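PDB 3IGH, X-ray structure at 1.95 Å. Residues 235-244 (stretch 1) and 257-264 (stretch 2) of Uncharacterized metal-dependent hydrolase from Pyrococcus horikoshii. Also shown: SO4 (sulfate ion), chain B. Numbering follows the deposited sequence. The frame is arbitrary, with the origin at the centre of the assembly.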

# COMPACT_ATOMS: atom_id res chain seq x y z
N VAL A 235 -1.15 -13.53 3.91
CA VAL A 235 -1.88 -13.43 5.16
C VAL A 235 -2.69 -14.70 5.49
O VAL A 235 -2.96 -15.54 4.64
CB VAL A 235 -2.81 -12.19 5.16
CG1 VAL A 235 -2.02 -10.91 4.81
CG2 VAL A 235 -3.97 -12.36 4.17
N THR A 236 -3.08 -14.83 6.76
CA THR A 236 -3.97 -15.89 7.19
C THR A 236 -5.38 -15.56 6.67
O THR A 236 -5.66 -14.39 6.38
CB THR A 236 -4.03 -15.98 8.74
OG1 THR A 236 -4.54 -14.75 9.25
CG2 THR A 236 -2.64 -16.24 9.34
N PRO A 237 -6.26 -16.58 6.54
CA PRO A 237 -7.68 -16.32 6.22
C PRO A 237 -8.38 -15.31 7.13
O PRO A 237 -9.23 -14.56 6.67
CB PRO A 237 -8.33 -17.70 6.38
CG PRO A 237 -7.24 -18.66 6.02
CD PRO A 237 -5.99 -18.04 6.62
N GLU A 238 -8.02 -15.30 8.42
CA GLU A 238 -8.60 -14.38 9.37
C GLU A 238 -8.21 -12.94 9.03
O GLU A 238 -9.04 -12.03 9.08
CB GLU A 238 -8.18 -14.74 10.81
CG GLU A 238 -8.75 -16.08 11.33
CD GLU A 238 -8.10 -17.35 10.74
OE1 GLU A 238 -8.75 -18.42 10.84
OE2 GLU A 238 -6.97 -17.31 10.19
N VAL A 239 -6.95 -12.74 8.66
CA VAL A 239 -6.51 -11.42 8.21
C VAL A 239 -7.14 -11.02 6.88
O VAL A 239 -7.51 -9.86 6.69
CB VAL A 239 -4.97 -11.29 8.17
CG1 VAL A 239 -4.54 -9.96 7.55
CG2 VAL A 239 -4.43 -11.38 9.57
N LEU A 240 -7.30 -11.99 5.98
CA LEU A 240 -7.94 -11.74 4.69
C LEU A 240 -9.34 -11.13 4.87
O LEU A 240 -9.71 -10.19 4.17
CB LEU A 240 -7.99 -13.01 3.83
CG LEU A 240 -8.82 -12.96 2.54
CD1 LEU A 240 -8.26 -11.90 1.59
CD2 LEU A 240 -8.87 -14.33 1.85
N ASP A 241 -10.10 -11.65 5.84
CA ASP A 241 -11.42 -11.07 6.17
C ASP A 241 -11.34 -9.58 6.50
O ASP A 241 -12.21 -8.80 6.12
CB ASP A 241 -12.07 -11.80 7.36
CG ASP A 241 -12.56 -13.19 7.00
OD1 ASP A 241 -12.66 -13.49 5.79
OD2 ASP A 241 -12.85 -13.97 7.93
N LYS A 242 -10.30 -9.21 7.23
CA LYS A 242 -10.10 -7.81 7.60
C LYS A 242 -9.64 -6.95 6.42
O LYS A 242 -10.05 -5.80 6.31
CB LYS A 242 -9.12 -7.71 8.76
CG LYS A 242 -9.66 -8.33 10.04
CD LYS A 242 -8.84 -7.94 11.25
CE LYS A 242 -9.50 -8.43 12.53
NZ LYS A 242 -8.77 -7.99 13.75
N LEU A 243 -8.83 -7.51 5.52
CA LEU A 243 -8.47 -6.82 4.27
C LEU A 243 -9.71 -6.52 3.45
O LEU A 243 -9.89 -5.40 2.98
CB LEU A 243 -7.51 -7.65 3.43
CG LEU A 243 -6.13 -7.96 4.03
CD1 LEU A 243 -5.28 -8.70 3.01
CD2 LEU A 243 -5.44 -6.69 4.51
N GLU A 244 -10.56 -7.54 3.30
CA GLU A 244 -11.82 -7.44 2.56
C GLU A 244 -12.74 -6.33 3.10
O GLU A 244 -13.39 -5.64 2.32
CB GLU A 244 -12.52 -8.80 2.55
CG GLU A 244 -14.05 -8.81 2.46
CD GLU A 244 -14.57 -8.85 1.05
OE1 GLU A 244 -14.33 -7.89 0.29
OE2 GLU A 244 -15.26 -9.84 0.70
S SO4 B . 4.03 -24.39 6.20
O1 SO4 B . 4.34 -23.00 6.43
O2 SO4 B . 5.27 -25.16 6.22
O3 SO4 B . 3.18 -24.88 7.27
O4 SO4 B . 3.39 -24.54 4.88
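Stretch 2, residues 257-264: TIAGVKLF

Residues 257-264 form a strand that begins earlier in the chain, extended except at A259 (phi/psi -105/-40), which is followed by a nearly fully stretched G260 (-175/-169). They meet the first stretch in two ways: as a parallel β-partner of V235, and as a surface over which helix 237-244, the first part of a longer helix, is laid. The helix runs largely against the strand, with an angle of 145° between their N-to-C directions (signed crossing angle -145°) and a closest approach of 8.2 Å between the axes. The two stretches together bury 342 Å².

V235 and V261 cover the most surface and define the register. Their CA atoms lie 4.6 Å apart in a parallel bridge, and both side chains project to the same face of the sheet. The backbone of V235 reaches to the residues that flank V261 in sequence: V235 N donates to G260 O at 2.9 Å, and K262 N donates to V235 O, also at 2.9 Å. Both bonds are close to straight, with N-H...O angles of 159° and 160°. V235 O additionally approaches V261 CA at 3.3 Å in a CA-H...O contact, so this one carbonyl meets two successive residues of the strand. On the shared face the valine side chains are only loosely apposed, with V235 CG2 and V261 CG2 4.5 Å apart.

The chain leaves the bridge at T236, whose CA-to-CB bond points away from the strand. Its side chain instead caps the helix, T236 OG1 accepting from V239 N at 3.2 Å, while T236 O receives L240 N at 2.9 Å. Chain direction changes within a few residues, from parallel pairing at V235 to the oblique, largely antiparallel course of the helix.

V261 also serves this second element. V261 CG2 lies 3.9 Å from L240 CD2 and 4.3 Å from P237 CD, so a single methyl contacts the bridge partner and two helical residues. P237 extends the contact toward the C-terminal end of the strand, its CD packing 3.6 Å from K262 O and its CG 3.8 Å from L263 CD2. Further along the helix, L243 points toward the strand and places CD1 3.8 Å from CG2 of I258, 41 Å² of which is covered by stretch 1. Because the helix runs largely against the strand, later helical residues meet earlier strand residues.

K262 contributes to the pairing through its backbone, whereas the end of its side chain leads away from stretch 1 and K262 NZ donates to O4 of the sulfate ion at 2.8 Å. The F264 ring presents its edge to the same ion, with F264 CE1 3.3 Å from sulfate O3.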

# COMPACT_ATOMS: atom_id res chain seq x y z
N THR A 257 4.76 -5.73 0.13
CA THR A 257 3.66 -6.05 -0.77
C THR A 257 2.61 -6.86 -0.01
O THR A 257 2.94 -7.90 0.59
CB THR A 257 4.14 -6.90 -1.97
OG1 THR A 257 5.25 -6.25 -2.59
CG2 THR A 257 3.02 -7.11 -3.01
N ILE A 258 1.37 -6.40 -0.03
CA ILE A 258 0.25 -7.26 0.40
C ILE A 258 0.04 -8.18 -0.79
O ILE A 258 -0.44 -7.74 -1.84
CB ILE A 258 -1.02 -6.43 0.73
CG1 ILE A 258 -0.69 -5.29 1.71
CG2 ILE A 258 -2.16 -7.33 1.26
CD1 ILE A 258 -0.02 -5.75 3.03
N ALA A 259 0.45 -9.43 -0.66
CA ALA A 259 0.61 -10.31 -1.83
C ALA A 259 -0.49 -11.36 -2.00
O ALA A 259 -0.90 -11.65 -3.12
CB ALA A 259 2.00 -11.00 -1.79
N GLY A 260 -0.94 -11.96 -0.91
CA GLY A 260 -1.84 -13.11 -1.03
C GLY A 260 -2.37 -13.65 0.28
O GLY A 260 -2.23 -13.01 1.32
N VAL A 261 -2.99 -14.82 0.20
CA VAL A 261 -3.47 -15.55 1.37
C VAL A 261 -2.79 -16.93 1.37
O VAL A 261 -2.47 -17.48 0.31
CB VAL A 261 -5.04 -15.71 1.35
CG1 VAL A 261 -5.50 -16.58 0.18
CG2 VAL A 261 -5.57 -16.28 2.68
N LYS A 262 -2.59 -17.48 2.57
CA LYS A 262 -2.00 -18.80 2.71
C LYS A 262 -3.03 -19.79 3.27
O LYS A 262 -3.65 -19.54 4.30
CB LYS A 262 -0.75 -18.73 3.60
CG LYS A 262 -0.14 -20.08 4.01
CD LYS A 262 0.29 -20.92 2.82
CE LYS A 262 0.82 -22.28 3.28
NZ LYS A 262 2.05 -22.18 4.10
N LEU A 263 -3.21 -20.90 2.56
CA LEU A 263 -4.13 -21.98 2.94
C LEU A 263 -3.42 -23.32 3.12
O LEU A 263 -2.31 -23.51 2.61
CB LEU A 263 -5.20 -22.16 1.85
CG LEU A 263 -6.00 -20.91 1.46
CD1 LEU A 263 -6.87 -21.19 0.26
CD2 LEU A 263 -6.80 -20.45 2.64
N PHE A 264 -4.09 -24.24 3.80
CA PHE A 264 -3.55 -25.57 4.11
C PHE A 264 -4.52 -26.65 3.65
O PHE A 264 -5.72 -26.54 3.86
CB PHE A 264 -3.36 -25.72 5.62
CG PHE A 264 -2.32 -24.81 6.19
CD1 PHE A 264 -1.00 -25.24 6.33
CD2 PHE A 264 -2.65 -23.52 6.60
CE1 PHE A 264 -0.03 -24.39 6.87
CE2 PHE A 264 -1.69 -22.66 7.12
CZ PHE A 264 -0.37 -23.10 7.26